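Local coordinates for protein putative 4-hydroxybenzoyl-CoA thioesterase (Geobacillus stearothermophilus, PDB 2OIW) that probably hydrolyses acyl-CoA thioesters, perhaps 4-hydroxybenzoyl-CoA, using a hotdog fold, at residues Val29-Glu32 against Ala33-Glu37; His36-Phe39 against Lys40-Pro44; Pro44-Phe48 against Lys49-Met53; Glu91-Asn95 against Gly96-Ala100; Ile119-Asp122 against Ile123-Lys126. All coordinates share one frame; numbering follows the deposited sequence.

Interaction 1 of 5, residues Val29-Glu32 against Ala33-Glu37; sequences VWFE and AGRHE
Arg35 folds back along the turn of helix that precedes it and lays one face of its guanidinium group over Phe31 CB and the backbone O of Phe31 and N of Glu32. With CG anti to its own carbonyl carbon (chi1 -61°) and the chain extended from there to NE, the arginine runs beside the Phe31 carbonyl, its CG 3.3 Å from Phe31 O. The two terminal nitrogens then part company: NH2 comes within 3.5 Å of Phe31 CB, while NH1 lies 3.8 Å from Glu32 CB. Glu32 does not answer with a salt bridge. Its extended chain carries OE2 to 5.3 Å from Arg35 NH1, and that oxygen takes hydrogen bonds from Asn23 and Asn24 of the third subunit, whereas Arg35 NH2 pairs with Glu90. A long arginine and a long glutamate therefore suit the same turn by reaching separate partners. The backbone itself remains helical, with Ala33 N bonded to Val29 O (3.1 Å) and Gly34 N to Trp30 O (2.9 Å). Arg35 N then turns to Glu32 O at 3.2 Å and bonds weakly to Phe31 O, marking the break between helices 27-34 and 36-42. The large rings of Trp30 and Phe31 lead away from this junction and pack on strands 72-81 and 85-94, seating the helix against the curved sheet that wraps it in a hotdog fold.

Interaction 2 of 5, residues His36-Phe39 against Lys40-Pro44; sequences HEIF and KLFTP
The backbone turns helically from His36 to Phe42, with Lys40 N bonded to His36 O (2.9 Å), and Thr43 N closes the last turn on Phe39 O (2.9 Å) before Thr43 leaves helical geometry. Between these two sound bonds, Leu41 N has only weak ones to Glu37 O and Ile38 O. On the inner side Ile38 and Phe42 lie side by side and point the same way, Ile38 CG2 meeting Phe42 CE2 at 4.2 Å. The Phe42 ring also turns an edge to the backbone, with CD2 3.4 Å from Ile38 O near the ring plane. On the outer side Glu37 and Lys40 run together, but what touches is the aliphatic chain: Glu37 OE1 is 4.0 Å from Lys40 CD and 6.1 Å from Lys40 NZ. Lysine bends at its last torsion (chi4 -51°), swinging NZ onto an in-plane lone pair of Pro44 O, 3.2 Å off. Past the helix end the Thr43 hydroxyl is hydrogen-bonded to Arg50 O; from within the helix, the Phe39 ring meets Trp51 edge-to-face. The residue types thus follow the two sides of an amphipathic helix: branched and aromatic groups pack inward, while Lys40 spends its hydrogen bond on the Pro44 carbonyl that follows the helix. Glu37 is likely to contribute only a diffuse attraction to that ammonium group.

Interaction 3 of 5, residues Pro44-Phe48 against Lys49-Met53; sequences PDLSF and KRWRM
Asp45 OD2 is gripped by two nitrogens of Arg50, NH2 at 3.1 Å and NE at 3.2 Å, a side-on salt bridge in which both donors share one oxygen. OD2 lies in the guanidinium plane, although the carboxylate itself is rotated 43° from it. Arginine reaches the site because its chain bends at chi3 (-79°), which brings the group back across the loop. The other oxygen is used too: Ser47 N donates to Asp45 OD1 (3.1 Å) from above the carboxylate plane, forming an Asx turn, so both oxygens of the short aspartate are engaged. Ser47 OG sits over one face of the Arg50 guanidinium, 3.3 Å from Arg50 NH2 but poorly angled for a hydrogen bond, and accepts weakly from Lys49 N. In the backbone, Arg50 N bonds to Ser47 O at 3.2 Å. A second cluster is aromatic. Phe48 and Trp51 lie side by side and point the same way, their six-membered rings at 35° to each other with Phe48 CD1 3.7 Å from Trp51 CE3. The CD2 methyl of Leu46 meets the same indole at CZ3, 4.1 Å away. Thr16 of the second subunit and Gly18 of the third pack on Phe48, and Val13 of the second on Trp51. This loop has no regular helix or strand before Met53, so side chains probably carry much of its shape alongside a few backbone bonds: a charged clasp on the exposed side, where the ion pair is probably weakened by water, and aromatic packing toward the subunit interface.

Interaction 4 of 5, residues Glu91-Asn95 against Gly96-Ala100; sequences EIHQN and GVVCA
The His93 imidazole lies with one face over Val98 CA, a CH-pi contact with the carbon 4.1 Å from the ring centroid. The two residues are a non-hydrogen-bonded pair in an antiparallel beta hairpin, strand 85-94 returning as strand 97-110. The ring is held by its rim as well: NE2 donates to Glu91 OE1 at 2.8 Å in a nearly straight bond (172°), and Glu91 OE2 is bound by Tyr89. The valine's CG2 lies 4.0 Å from Glu91 OE1, so a compact apolar side chain fits beside both the acid and the ring. A leucine in place of His93 would probably leave Glu91 OE1 without this donor, with the carboxylate held by Tyr89 through OE2 but less firmly fixed, and would remove the flat ring over Val98 CA. At the tip, Gln94 and Val97 exchange two backbone bonds round a type I' turn; both central residues have positive phi, which Asn95 tolerates and Gly96 favours. On the opposite face, Ile92 CB packs 4.2 Å from the small CB of Ala100 and turns its side chain to Trp30 and Phe31 of the central helix. The register slips by one residue in a classic beta bulge, where Cys99 and Ala100 both face Ile92: Ile92 O accepts Cys99 N at 2.8 Å and Ala100 N, on an in-plane lone pair, at 3.2 Å.

Interaction 5 of 5, residues Ile119-Asp122 against Ile123-Lys126; sequences IPDD and IRVK
The opening turn of helix 121-128 has Pro120 at its N-cap position, and Pro120 O starts the bonding pattern by accepting from Arg124 N (3.2 Å) and, weakly, from Ile123 N. Val125 N follows with a bond to Asp121 O at 3.1 Å. Arg124 then reaches back along the turn: with CG anti to the carbonyl carbon and the chain extended to NE, its guanidinium arrives with one face against Ile119 CB, 3.7 Å from Arg124 NH2. Arg124 NE is 3.0 Å from Ile119 O. Asp121 crosses the arginine obliquely, touching its CD with OD1 at 3.4 Å, but remains beyond salt-bridge range. The terminal nitrogens bind the carbonyls of Gly82 and Asn83. A leucine in place of Arg124 would probably leave those two carbonyls without these donors and weaken the link between this helix and the turn after strand 72-81. On the buried side, Ile119 CG2 packs 3.7 Å from Ile123 CB, the branched chains crossing at about a right angle, and both lean on Phe42. Proline has no N-H to donate, which costs nothing where no helical acceptor precedes it, and the two aspartates' negative charges probably interact favourably with the positive end of the helix dipole: a sequence well suited to a helix N-terminus.

How the interactions relate
Interaction 1 lies deepest, its centre about 4 Å from the centre of the chain, while interactions 3, 4 and 5 lie toward the periphery. Interactions 1 and 2 share His36 and Glu37, and Pro44 carries interaction 2 on into interaction 3, so residues 29-53 form one continuous run. Interaction 2 also meets interaction 5 where Phe42 packs on Ile119 and Ile123, and interaction 1 meets interaction 4 through Phe31 CE1 and Ile92 CG1, 3.5 Å apart. The charged chemistry changes with place: arginine is bridged outside its segments in interaction 1, within the loop in interaction 3, and bound to carbonyls in interaction 5. Interaction 4 alone rests on strand pairing.

Interaction 1 of 5, residues Val29-Glu32 against Ala33-Glu37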
# COMPACT_ATOMS: atom_id res chain seq x y z
N VAL A 29 -1.97 8.88 -0.52
CA VAL A 29 -0.58 8.45 -0.53
C VAL A 29 0.23 9.47 -1.35
O VAL A 29 1.32 9.87 -0.95
CB VAL A 29 -0.40 7.01 -1.07
CG1 VAL A 29 1.04 6.72 -1.36
CG2 VAL A 29 -0.92 5.96 -0.07
N TRP A 30 -0.34 9.91 -2.45
CA TRP A 30 0.28 10.93 -3.30
C TRP A 30 0.27 12.34 -2.66
O TRP A 30 1.24 13.12 -2.78
CB TRP A 30 -0.50 10.93 -4.62
CG TRP A 30 -0.22 9.71 -5.48
CD1 TRP A 30 0.73 8.75 -5.28
CD2 TRP A 30 -0.85 9.41 -6.72
NE1 TRP A 30 0.69 7.83 -6.32
CE2 TRP A 30 -0.27 8.22 -7.21
CE3 TRP A 30 -1.90 10.01 -7.45
CZ2 TRP A 30 -0.69 7.64 -8.40
CZ3 TRP A 30 -2.28 9.45 -8.63
CH2 TRP A 30 -1.68 8.28 -9.10
N PHE A 31 -0.83 12.67 -1.98
CA PHE A 31 -0.91 13.90 -1.18
C PHE A 31 0.15 13.92 -0.09
O PHE A 31 0.81 14.93 0.11
CB PHE A 31 -2.30 14.08 -0.53
CG PHE A 31 -3.34 14.67 -1.45
CD1 PHE A 31 -3.00 15.66 -2.38
CD2 PHE A 31 -4.66 14.27 -1.36
CE1 PHE A 31 -3.97 16.22 -3.21
CE2 PHE A 31 -5.63 14.81 -2.16
CZ PHE A 31 -5.31 15.78 -3.10
N GLU A 32 0.33 12.81 0.62
CA GLU A 32 1.41 12.77 1.63
C GLU A 32 2.80 12.91 0.99
O GLU A 32 3.70 13.53 1.56
CB GLU A 32 1.33 11.49 2.48
CG GLU A 32 2.34 11.50 3.67
CD GLU A 32 2.41 10.14 4.36
OE1 GLU A 32 2.77 9.17 3.67
OE2 GLU A 32 2.04 10.03 5.56
N ALA A 33 2.98 12.32 -0.19
CA ALA A 33 4.22 12.50 -0.95
C ALA A 33 4.46 14.01 -1.27
O ALA A 33 5.57 14.51 -1.15
CB ALA A 33 4.18 11.63 -2.25
N GLY A 34 3.42 14.73 -1.68
CA GLY A 34 3.48 16.18 -1.92
C GLY A 34 3.80 17.07 -0.71
O GLY A 34 4.23 18.22 -0.88
N ARG A 35 3.57 16.55 0.49
CA ARG A 35 3.92 17.26 1.76
C ARG A 35 5.41 17.17 2.17
O ARG A 35 5.85 17.80 3.16
CB ARG A 35 3.02 16.73 2.88
CG ARG A 35 1.52 16.96 2.62
CD ARG A 35 0.66 16.25 3.65
NE ARG A 35 -0.71 16.13 3.17
CZ ARG A 35 -1.48 15.08 3.35
NH1 ARG A 35 -1.01 14.02 4.01
NH2 ARG A 35 -2.71 15.07 2.85
N HIS A 36 6.20 16.42 1.39
CA HIS A 36 7.63 16.20 1.67
C HIS A 36 8.43 17.45 2.09
O HIS A 36 9.10 17.45 3.13
CB HIS A 36 8.29 15.59 0.41
CG HIS A 36 9.68 15.09 0.64
ND1 HIS A 36 9.94 13.89 1.28
CD2 HIS A 36 10.88 15.62 0.33
CE1 HIS A 36 11.24 13.70 1.33
NE2 HIS A 36 11.84 14.74 0.77
N GLU A 37 8.38 18.50 1.26
CA GLU A 37 9.07 19.76 1.58
C GLU A 37 8.58 20.43 2.88
O GLU A 37 9.34 21.08 3.58
CB GLU A 37 8.95 20.74 0.42
CG GLU A 37 9.65 20.28 -0.86
CD GLU A 37 11.11 19.88 -0.66
OE1 GLU A 37 11.82 20.51 0.16
OE2 GLU A 37 11.56 18.95 -1.37

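Interaction 2 of 5, residues His36-Phe39 against Lys40-Pro44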
# COMPACT_ATOMS: atom_id res chain seq x y z
N HIS A 36 6.20 16.42 1.39
CA HIS A 36 7.63 16.20 1.67
C HIS A 36 8.43 17.45 2.09
O HIS A 36 9.10 17.45 3.13
CB HIS A 36 8.29 15.59 0.41
CG HIS A 36 9.68 15.09 0.64
ND1 HIS A 36 9.94 13.89 1.28
CD2 HIS A 36 10.88 15.62 0.33
CE1 HIS A 36 11.24 13.70 1.33
NE2 HIS A 36 11.84 14.74 0.77
N GLU A 37 8.38 18.50 1.26
CA GLU A 37 9.07 19.76 1.58
C GLU A 37 8.58 20.43 2.88
O GLU A 37 9.34 21.08 3.58
CB GLU A 37 8.95 20.74 0.42
CG GLU A 37 9.65 20.28 -0.86
CD GLU A 37 11.11 19.88 -0.66
OE1 GLU A 37 11.82 20.51 0.16
OE2 GLU A 37 11.56 18.95 -1.37
N ILE A 38 7.31 20.24 3.20
CA ILE A 38 6.76 20.72 4.44
C ILE A 38 7.35 19.94 5.59
O ILE A 38 7.83 20.55 6.54
CB ILE A 38 5.21 20.70 4.46
CG1 ILE A 38 4.68 21.76 3.48
CG2 ILE A 38 4.67 20.99 5.88
CD1 ILE A 38 3.16 21.64 3.12
N PHE A 39 7.30 18.61 5.54
CA PHE A 39 7.93 17.76 6.56
C PHE A 39 9.40 18.18 6.75
O PHE A 39 9.90 18.24 7.89
CB PHE A 39 7.84 16.27 6.19
CG PHE A 39 6.42 15.75 6.10
CD1 PHE A 39 5.36 16.41 6.74
CD2 PHE A 39 6.15 14.58 5.41
CE1 PHE A 39 4.07 15.91 6.66
CE2 PHE A 39 4.85 14.08 5.32
CZ PHE A 39 3.82 14.76 5.94
N LYS A 40 10.07 18.50 5.65
CA LYS A 40 11.50 18.80 5.71
C LYS A 40 11.77 20.11 6.48
O LYS A 40 12.83 20.25 7.08
CB LYS A 40 12.10 18.84 4.30
CG LYS A 40 13.59 18.57 4.27
CD LYS A 40 14.17 18.76 2.87
CE LYS A 40 15.67 18.47 2.84
NZ LYS A 40 16.44 19.23 3.92
N LEU A 41 10.80 21.03 6.50
CA LEU A 41 10.96 22.28 7.26
C LEU A 41 10.96 22.08 8.78
O LEU A 41 11.69 22.77 9.52
CB LEU A 41 9.92 23.31 6.85
CG LEU A 41 10.04 23.83 5.41
CD1 LEU A 41 8.81 24.61 5.03
CD2 LEU A 41 11.29 24.70 5.21
N PHE A 42 10.15 21.11 9.22
CA PHE A 42 10.03 20.69 10.62
C PHE A 42 11.10 19.71 11.09
O PHE A 42 11.46 19.72 12.27
CB PHE A 42 8.64 20.10 10.87
CG PHE A 42 7.57 21.12 10.84
CD1 PHE A 42 7.27 21.86 11.98
CD2 PHE A 42 6.92 21.43 9.65
CE1 PHE A 42 6.29 22.85 11.94
CE2 PHE A 42 5.94 22.40 9.61
CZ PHE A 42 5.64 23.12 10.76
N THR A 43 11.56 18.85 10.19
CA THR A 43 12.60 17.87 10.47
C THR A 43 13.54 17.87 9.28
O THR A 43 13.38 17.03 8.36
CB THR A 43 11.97 16.48 10.67
OG1 THR A 43 10.88 16.58 11.61
CG2 THR A 43 12.99 15.50 11.19
N PRO A 44 14.50 18.81 9.25
CA PRO A 44 15.51 18.93 8.19
C PRO A 44 16.23 17.66 7.73
O PRO A 44 16.38 17.48 6.54
CB PRO A 44 16.49 19.94 8.79
CG PRO A 44 15.55 20.86 9.54
CD PRO A 44 14.62 19.92 10.23

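Interaction 3 of 5, residues Pro44-Phe48 against Lys49-Met53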
# COMPACT_ATOMS: atom_id res chain seq x y z
N PRO A 44 14.50 18.81 9.25
CA PRO A 44 15.51 18.93 8.19
C PRO A 44 16.23 17.66 7.73
O PRO A 44 16.38 17.48 6.54
CB PRO A 44 16.49 19.94 8.79
CG PRO A 44 15.55 20.86 9.54
CD PRO A 44 14.62 19.92 10.23
N ASP A 45 16.66 16.80 8.65
CA ASP A 45 17.31 15.53 8.28
C ASP A 45 16.33 14.39 8.01
O ASP A 45 16.74 13.28 7.71
CB ASP A 45 18.32 15.11 9.35
CG ASP A 45 17.67 14.78 10.70
OD1 ASP A 45 16.44 15.00 10.89
OD2 ASP A 45 18.41 14.31 11.59
N LEU A 46 15.03 14.68 8.14
CA LEU A 46 13.94 13.71 7.96
C LEU A 46 14.03 12.44 8.82
O LEU A 46 13.46 11.39 8.48
CB LEU A 46 13.69 13.39 6.48
CG LEU A 46 13.20 14.62 5.69
CD1 LEU A 46 13.21 14.41 4.15
CD2 LEU A 46 11.80 15.11 6.16
N SER A 47 14.70 12.58 9.96
CA SER A 47 14.88 11.53 10.94
C SER A 47 13.58 11.27 11.69
O SER A 47 12.91 12.20 12.12
CB SER A 47 15.95 11.99 11.94
OG SER A 47 16.20 11.01 12.94
N PHE A 48 13.20 10.00 11.84
CA PHE A 48 12.02 9.70 12.63
C PHE A 48 12.22 9.89 14.13
O PHE A 48 11.25 10.06 14.87
CB PHE A 48 11.47 8.33 12.28
CG PHE A 48 10.80 8.30 10.95
CD1 PHE A 48 9.64 9.01 10.73
CD2 PHE A 48 11.35 7.59 9.90
CE1 PHE A 48 9.03 9.01 9.48
CE2 PHE A 48 10.71 7.56 8.64
CZ PHE A 48 9.57 8.26 8.44
N LYS A 49 13.47 9.92 14.56
CA LYS A 49 13.83 10.34 15.91
C LYS A 49 13.38 11.76 16.25
O LYS A 49 13.04 12.06 17.39
CB LYS A 49 15.35 10.25 16.07
CG LYS A 49 15.84 9.04 16.85
CD LYS A 49 15.42 7.72 16.25
CE LYS A 49 14.85 6.79 17.35
NZ LYS A 49 15.64 6.76 18.64
N ARG A 50 13.41 12.63 15.24
CA ARG A 50 13.10 14.03 15.39
C ARG A 50 11.84 14.45 14.60
O ARG A 50 11.73 15.58 14.13
CB ARG A 50 14.32 14.83 14.95
CG ARG A 50 15.42 14.76 16.00
CD ARG A 50 16.71 15.37 15.52
NE ARG A 50 17.47 14.47 14.65
CZ ARG A 50 18.11 13.37 15.04
NH1 ARG A 50 18.06 12.95 16.31
NH2 ARG A 50 18.77 12.65 14.16
N TRP A 51 10.90 13.52 14.47
CA TRP A 51 9.65 13.75 13.74
C TRP A 51 8.67 14.58 14.57
O TRP A 51 8.55 14.38 15.78
CB TRP A 51 8.99 12.42 13.35
CG TRP A 51 8.03 12.59 12.19
CD1 TRP A 51 6.68 12.73 12.26
CD2 TRP A 51 8.39 12.70 10.81
NE1 TRP A 51 6.16 12.91 11.00
CE2 TRP A 51 7.18 12.88 10.09
CE3 TRP A 51 9.60 12.64 10.11
CZ2 TRP A 51 7.16 13.02 8.70
CZ3 TRP A 51 9.57 12.76 8.71
CH2 TRP A 51 8.36 12.96 8.03
N ARG A 52 7.94 15.48 13.91
CA ARG A 52 7.09 16.46 14.59
C ARG A 52 5.66 16.54 14.04
O ARG A 52 4.77 17.03 14.71
CB ARG A 52 7.75 17.84 14.49
CG ARG A 52 9.03 17.89 15.25
CD ARG A 52 9.89 19.14 15.04
NE ARG A 52 11.24 18.78 15.51
CZ ARG A 52 11.56 18.57 16.79
NH1 ARG A 52 10.63 18.73 17.75
NH2 ARG A 52 12.79 18.20 17.13
N MSE A 53 5.47 16.09 12.81
CA MSE A 53 4.23 16.31 12.06
C MSE A 53 3.25 15.19 12.26
O MSE A 53 3.53 14.07 11.88
CB MSE A 53 4.56 16.44 10.58
CG MSE A 53 5.22 17.75 10.21
SE MSE A 53 3.94 19.20 9.94
CE MSE A 53 3.88 19.96 11.70

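Interaction 4 of 5, residues Glu91-Asn95 against Gly96-Ala100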
# COMPACT_ATOMS: atom_id res chain seq x y z
N GLU A 91 -3.82 19.62 -4.53
CA GLU A 91 -4.54 19.17 -5.71
C GLU A 91 -3.69 18.16 -6.47
O GLU A 91 -2.47 18.25 -6.45
CB GLU A 91 -4.85 20.35 -6.64
CG GLU A 91 -5.90 21.28 -6.16
CD GLU A 91 -6.24 22.36 -7.16
OE1 GLU A 91 -5.57 22.42 -8.23
OE2 GLU A 91 -7.15 23.17 -6.87
N ILE A 92 -4.33 17.20 -7.11
CA ILE A 92 -3.63 16.32 -8.05
C ILE A 92 -4.19 16.50 -9.44
O ILE A 92 -5.41 16.48 -9.63
CB ILE A 92 -3.69 14.83 -7.62
CG1 ILE A 92 -3.17 14.66 -6.20
CG2 ILE A 92 -2.86 13.98 -8.55
CD1 ILE A 92 -3.33 13.27 -5.68
N HIS A 93 -3.29 16.73 -10.41
CA HIS A 93 -3.63 16.91 -11.80
C HIS A 93 -3.06 15.76 -12.65
O HIS A 93 -2.04 15.14 -12.31
CB HIS A 93 -3.05 18.23 -12.35
CG HIS A 93 -3.58 19.47 -11.69
ND1 HIS A 93 -3.66 20.68 -12.34
CD2 HIS A 93 -4.02 19.70 -10.43
CE1 HIS A 93 -4.14 21.60 -11.52
NE2 HIS A 93 -4.37 21.03 -10.35
N GLN A 94 -3.74 15.47 -13.75
CA GLN A 94 -3.25 14.53 -14.76
C GLN A 94 -3.72 15.07 -16.11
O GLN A 94 -4.85 15.55 -16.22
CB GLN A 94 -3.77 13.11 -14.52
CG GLN A 94 -3.20 12.05 -15.51
CD GLN A 94 -3.56 10.61 -15.12
OE1 GLN A 94 -4.74 10.23 -15.10
NE2 GLN A 94 -2.55 9.80 -14.83
N ASN A 95 -2.84 15.03 -17.11
CA ASN A 95 -3.22 15.54 -18.44
C ASN A 95 -3.72 16.98 -18.38
O ASN A 95 -4.62 17.37 -19.12
CB ASN A 95 -4.30 14.64 -19.07
CG ASN A 95 -4.38 14.79 -20.58
OD1 ASN A 95 -3.34 14.94 -21.26
ND2 ASN A 95 -5.60 14.80 -21.12
N GLY A 96 -3.16 17.76 -17.46
CA GLY A 96 -3.53 19.16 -17.29
C GLY A 96 -4.94 19.40 -16.79
O GLY A 96 -5.49 20.44 -17.02
N VAL A 97 -5.53 18.43 -16.09
CA VAL A 97 -6.90 18.53 -15.56
C VAL A 97 -6.83 18.24 -14.03
O VAL A 97 -6.12 17.31 -13.61
CB VAL A 97 -7.86 17.50 -16.27
CG1 VAL A 97 -9.26 17.51 -15.67
CG2 VAL A 97 -7.98 17.78 -17.78
N VAL A 98 -7.52 19.03 -13.21
CA VAL A 98 -7.59 18.73 -11.78
C VAL A 98 -8.45 17.47 -11.59
O VAL A 98 -9.56 17.39 -12.09
CB VAL A 98 -8.13 19.92 -10.94
CG1 VAL A 98 -9.53 20.29 -11.33
CG2 VAL A 98 -8.11 19.63 -9.44
N CYS A 99 -7.89 16.48 -10.91
CA CYS A 99 -8.60 15.24 -10.71
C CYS A 99 -8.95 14.99 -9.26
O CYS A 99 -9.83 14.21 -8.99
CB CYS A 99 -7.79 14.06 -11.27
SG CYS A 99 -7.59 14.14 -13.07
N ALA A 100 -8.22 15.61 -8.34
CA ALA A 100 -8.46 15.44 -6.90
C ALA A 100 -8.09 16.71 -6.17
O ALA A 100 -7.09 17.34 -6.51
CB ALA A 100 -7.66 14.28 -6.34

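Interaction 5 of 5, residues Ile119-Asp122 against Ile123-Lys126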
# COMPACT_ATOMS: atom_id res chain seq x y z
N ILE A 119 4.51 26.64 16.21
CA ILE A 119 5.44 26.59 15.11
C ILE A 119 6.52 27.66 15.30
O ILE A 119 6.19 28.83 15.45
CB ILE A 119 4.70 26.81 13.79
CG1 ILE A 119 3.61 25.75 13.62
CG2 ILE A 119 5.68 26.86 12.63
CD1 ILE A 119 2.75 25.92 12.39
N PRO A 120 7.80 27.27 15.37
CA PRO A 120 8.82 28.31 15.58
C PRO A 120 8.81 29.36 14.46
O PRO A 120 8.45 29.05 13.31
CB PRO A 120 10.15 27.52 15.59
CG PRO A 120 9.77 26.12 15.93
CD PRO A 120 8.38 25.92 15.32
N ASP A 121 9.22 30.58 14.79
CA ASP A 121 9.13 31.71 13.86
C ASP A 121 9.88 31.49 12.54
O ASP A 121 9.34 31.84 11.47
CB ASP A 121 9.53 33.03 14.53
CG ASP A 121 8.32 33.84 14.98
OD1 ASP A 121 7.25 33.79 14.32
OD2 ASP A 121 8.44 34.55 16.00
N ASP A 122 11.08 30.91 12.61
CA ASP A 122 11.87 30.68 11.40
C ASP A 122 11.04 29.86 10.37
O ASP A 122 11.01 30.20 9.18
CB ASP A 122 13.29 30.10 11.71
CG ASP A 122 13.28 28.59 12.09
OD1 ASP A 122 13.33 28.27 13.30
OD2 ASP A 122 13.26 27.71 11.18
N ILE A 123 10.32 28.85 10.86
CA ILE A 123 9.45 28.03 10.02
C ILE A 123 8.28 28.83 9.44
O ILE A 123 7.94 28.66 8.27
CB ILE A 123 8.86 26.82 10.82
CG1 ILE A 123 9.94 26.06 11.56
CG2 ILE A 123 8.04 25.92 9.91
CD1 ILE A 123 10.44 24.89 10.86
N ARG A 124 7.66 29.67 10.27
CA ARG A 124 6.50 30.49 9.85
C ARG A 124 6.85 31.34 8.64
O ARG A 124 6.10 31.39 7.66
CB ARG A 124 6.05 31.40 10.98
CG ARG A 124 5.32 30.71 12.10
CD ARG A 124 4.79 31.69 13.15
NE ARG A 124 4.38 30.93 14.32
CZ ARG A 124 3.21 30.31 14.45
NH1 ARG A 124 2.27 30.40 13.48
NH2 ARG A 124 2.96 29.61 15.55
N VAL A 125 8.00 32.01 8.72
CA VAL A 125 8.53 32.79 7.60
C VAL A 125 8.63 31.94 6.33
O VAL A 125 8.17 32.35 5.26
CB VAL A 125 9.91 33.36 7.93
CG1 VAL A 125 10.32 34.38 6.85
CG2 VAL A 125 9.90 34.00 9.30
N LYS A 126 9.23 30.76 6.47
CA LYS A 126 9.37 29.82 5.34
C LYS A 126 8.02 29.38 4.75
O LYS A 126 7.82 29.35 3.53
CB LYS A 126 10.20 28.60 5.76
CG LYS A 126 11.58 28.99 6.29
CD LYS A 126 12.54 27.83 6.32
CE LYS A 126 13.95 28.35 6.05
NZ LYS A 126 14.04 29.05 4.71